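Local coordinates for protein integral membrane indolylacetylinositol arabinosyltransferase EmbB (Mycolicibacterium smegmatis MC2 155, PDB 7BVC) that probably transfers arabinose in building the arabinan of cell-wall arabinogalactan, as a membrane-embedded enzyme that binds ethambutol, at residues 802-812 with 819-827. Numbering follows the deposited sequence.
Sequences LDEPGINGSTV and DPKRVPVAG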
loop_
_atom_site.group_PDB
_atom_site.type_symbol
_atom_site.label_atom_id
_atom_site.label_comp_id
_atom_site.label_asym_id
_atom_site.label_seq_id
_atom_site.Cartn_x
_atom_site.Cartn_y
_atom_site.Cartn_z
ATOM N N LEU B 802 21.172 -17.270 32.689
ATOM C CA LEU B 802 20.497 -17.163 33.972
ATOM C C LEU B 802 21.445 -17.017 35.148
ATOM O O LEU B 802 20.998 -16.623 36.229
ATOM C CB LEU B 802 19.603 -18.389 34.214
ATOM C CG LEU B 802 18.317 -18.510 33.397
ATOM C CD1 LEU B 802 17.589 -19.796 33.746
ATOM C CD2 LEU B 802 17.418 -17.308 33.627
ATOM N N ASP B 803 22.728 -17.341 34.970
ATOM C CA ASP B 803 23.785 -17.309 35.977
ATOM C C ASP B 803 23.653 -18.433 36.997
ATOM O O ASP B 803 24.527 -18.570 37.858
ATOM C CB ASP B 803 23.860 -15.966 36.720
ATOM C CG ASP B 803 24.339 -14.841 35.828
ATOM O OD1 ASP B 803 25.103 -15.119 34.880
ATOM O OD2 ASP B 803 23.949 -13.681 36.074
ATOM N N GLU B 804 22.598 -19.248 36.925
ATOM C CA GLU B 804 22.436 -20.402 37.791
ATOM C C GLU B 804 21.867 -21.526 36.933
ATOM O O GLU B 804 20.833 -21.332 36.266
ATOM C CB GLU B 804 21.514 -20.122 38.982
ATOM C CG GLU B 804 22.039 -19.088 39.962
ATOM C CD GLU B 804 21.361 -17.742 39.807
ATOM O OE1 GLU B 804 20.613 -17.565 38.822
ATOM O OE2 GLU B 804 21.572 -16.861 40.666
ATOM N N PRO B 805 22.502 -22.696 36.917
ATOM C CA PRO B 805 21.965 -23.817 36.139
ATOM C C PRO B 805 20.753 -24.437 36.815
ATOM O O PRO B 805 20.717 -24.616 38.035
ATOM C CB PRO B 805 23.139 -24.803 36.083
ATOM C CG PRO B 805 23.931 -24.499 37.306
ATOM C CD PRO B 805 23.787 -23.024 37.556
ATOM N N GLY B 806 19.754 -24.768 36.003
ATOM C CA GLY B 806 18.515 -25.321 36.514
ATOM C C GLY B 806 18.627 -26.745 37.017
ATOM O O GLY B 806 19.721 -27.226 37.322
ATOM N N ILE B 807 17.488 -27.434 37.100
ATOM C CA ILE B 807 17.440 -28.814 37.573
ATOM C C ILE B 807 17.913 -29.732 36.453
ATOM O O ILE B 807 18.070 -30.943 36.646
ATOM C CB ILE B 807 16.021 -29.185 38.042
ATOM C CG1 ILE B 807 16.045 -30.444 38.911
ATOM C CG2 ILE B 807 15.108 -29.384 36.850
ATOM C CD1 ILE B 807 16.764 -30.258 40.225
ATOM N N ASN B 808 18.150 -29.155 35.275
ATOM C CA ASN B 808 18.580 -29.903 34.104
ATOM C C ASN B 808 20.011 -29.607 33.684
ATOM O O ASN B 808 20.590 -30.393 32.930
ATOM C CB ASN B 808 17.647 -29.602 32.922
ATOM C CG ASN B 808 17.813 -30.580 31.786
ATOM O OD1 ASN B 808 18.204 -31.727 31.990
ATOM N ND2 ASN B 808 17.517 -30.129 30.574
ATOM N N GLY B 809 20.592 -28.506 34.155
ATOM C CA GLY B 809 21.911 -28.085 33.739
ATOM C C GLY B 809 21.926 -27.008 32.678
ATOM O O GLY B 809 23.011 -26.599 32.250
ATOM N N SER B 810 20.762 -26.533 32.247
ATOM C CA SER B 810 20.669 -25.525 31.204
ATOM C C SER B 810 20.767 -24.123 31.797
ATOM O O SER B 810 20.688 -23.921 33.011
ATOM C CB SER B 810 19.363 -25.682 30.424
ATOM O OG SER B 810 18.244 -25.379 31.238
ATOM N N THR B 811 20.945 -23.141 30.912
ATOM C CA THR B 811 21.042 -21.737 31.295
ATOM C C THR B 811 20.158 -20.864 30.413
ATOM O O THR B 811 20.490 -19.707 30.143
ATOM C CB THR B 811 22.490 -21.246 31.233
ATOM O OG1 THR B 811 23.004 -21.445 29.911
ATOM C CG2 THR B 811 23.358 -21.992 32.234
ATOM N N VAL B 812 19.033 -21.401 29.955
ATOM C CA VAL B 812 18.121 -20.663 29.086
ATOM C C VAL B 812 17.023 -20.023 29.927
ATOM O O VAL B 812 16.496 -20.659 30.853
ATOM C CB VAL B 812 17.530 -21.570 27.994
ATOM C CG1 VAL B 812 18.621 -22.043 27.051
ATOM C CG2 VAL B 812 16.823 -22.764 28.613
ATOM N N ASP B 819 9.765 -21.645 36.932
ATOM C CA ASP B 819 10.951 -21.718 37.773
ATOM C C ASP B 819 12.001 -22.612 37.127
ATOM O O ASP B 819 11.721 -23.790 36.865
ATOM C CB ASP B 819 10.594 -22.252 39.158
ATOM C CG ASP B 819 9.892 -21.223 40.018
ATOM O OD1 ASP B 819 9.968 -20.021 39.691
ATOM O OD2 ASP B 819 9.268 -21.615 41.025
ATOM N N PRO B 820 13.206 -22.107 36.852
ATOM C CA PRO B 820 14.246 -22.964 36.264
ATOM C C PRO B 820 14.723 -24.068 37.190
ATOM O O PRO B 820 15.344 -25.023 36.709
ATOM C CB PRO B 820 15.378 -21.978 35.951
ATOM C CG PRO B 820 14.713 -20.638 35.894
ATOM C CD PRO B 820 13.634 -20.702 36.926
ATOM N N LYS B 821 14.452 -23.979 38.489
ATOM C CA LYS B 821 14.840 -25.013 39.436
ATOM C C LYS B 821 13.838 -26.160 39.494
ATOM O O LYS B 821 14.001 -27.069 40.314
ATOM C CB LYS B 821 15.017 -24.410 40.831
ATOM C CG LYS B 821 16.229 -23.501 40.965
ATOM C CD LYS B 821 17.510 -24.221 40.578
ATOM C CE LYS B 821 18.602 -23.233 40.201
ATOM N NZ LYS B 821 18.860 -22.250 41.287
ATOM N N ARG B 822 12.807 -26.132 38.649
ATOM C CA ARG B 822 11.822 -27.207 38.588
ATOM C C ARG B 822 11.525 -27.704 37.180
ATOM O O ARG B 822 11.107 -28.857 37.037
ATOM C CB ARG B 822 10.505 -26.763 39.235
ATOM C CG ARG B 822 10.565 -26.600 40.740
ATOM C CD ARG B 822 9.389 -25.782 41.236
ATOM N NE ARG B 822 9.145 -25.984 42.659
ATOM C CZ ARG B 822 8.116 -25.468 43.320
ATOM N NH1 ARG B 822 7.229 -24.713 42.687
ATOM N NH2 ARG B 822 7.971 -25.707 44.616
ATOM N N VAL B 823 11.720 -26.897 36.145
ATOM C CA VAL B 823 11.276 -27.209 34.792
ATOM C C VAL B 823 12.515 -27.429 33.925
ATOM O O VAL B 823 13.225 -26.467 33.602
ATOM C CB VAL B 823 10.391 -26.092 34.226
ATOM C CG1 VAL B 823 9.635 -26.579 33.009
ATOM C CG2 VAL B 823 9.425 -25.597 35.288
ATOM N N PRO B 824 12.814 -28.659 33.528
ATOM C CA PRO B 824 13.950 -28.915 32.640
ATOM C C PRO B 824 13.639 -28.477 31.212
ATOM O O PRO B 824 12.510 -28.139 30.869
ATOM C CB PRO B 824 14.131 -30.432 32.735
ATOM C CG PRO B 824 12.788 -30.943 33.110
ATOM C CD PRO B 824 12.193 -29.905 34.004
ATOM N N VAL B 825 14.681 -28.480 30.374
ATOM C CA VAL B 825 14.584 -28.110 28.965
ATOM C C VAL B 825 15.438 -29.088 28.163
ATOM O O VAL B 825 16.260 -29.822 28.712
ATOM C CB VAL B 825 15.041 -26.653 28.702
ATOM C CG1 VAL B 825 14.499 -26.134 27.375
ATOM C CG2 VAL B 825 14.629 -25.725 29.831
ATOM N N ALA B 826 15.226 -29.096 26.848
ATOM C CA ALA B 826 16.036 -29.882 25.928
ATOM C C ALA B 826 15.860 -29.308 24.532
ATOM O O ALA B 826 14.733 -29.054 24.104
ATOM C CB ALA B 826 15.643 -31.362 25.951
ATOM N N GLY B 827 16.972 -29.111 23.824
ATOM C CA GLY B 827 16.935 -28.428 22.550
ATOM C C GLY B 827 17.786 -29.124 21.507
ATOM O O GLY B 827 18.697 -29.893 21.819
#
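Ile-807 holds CG1 opposite its backbone N (chi1 -163°), and CG2 falls between N and the carbonyl carbon. This puts CG2 against the backbone of 822-824. It lies by the peptide carbon of Arg-822 and, at 4.1 Å, by CD of Pro-824. Lys-821 starts away from 802-812 but bends at chi2 (-56°) and again at its last torsion. Its chain comes back to the carbonyl of Pro-805, whose O is 3.3 Å from Lys-821 CE. Lys-821 NZ ends by CB of Glu-804; it stays 5.6 Å from Glu-804 OE1, so the opposite charges do not touch.

One backbone hydrogen bond joins the segments. Ile-807 N donates its N-H to Pro-820 O at 3.3 Å, in the carbonyl plane. Next to it, Gly-806 CA lies close to the same oxygen. The turn is closed from within, because Asp-819 O accepts from both Arg-822 N and Val-823 N.

Carbon contacts make up the rest. Leu-802 CD1 packs on CG of the Pro-820 ring at 3.7 Å. The side chains of Asn-808 and Pro-824 cross at about a right angle, with Asn-808 CB 3.6 Å from Pro-824 CB. Val-812 and Val-825 meet tip to tip through their CG2 methyls, 3.9 Å apart.

Both segments belong to the C-terminal domain of the Emb family. Ala-826 pairs with Val-947 at the edge of a four-stranded antiparallel sheet, so the contact lays the 802-812 loop beside the chain entering that edge strand. With one backbone bond, the join rests mostly on carbon surface from Ile-807, the Lys-821 chain, Val-825 and the prolines; the Glu-804 and Lys-821 charges probably add only a diffuse attraction.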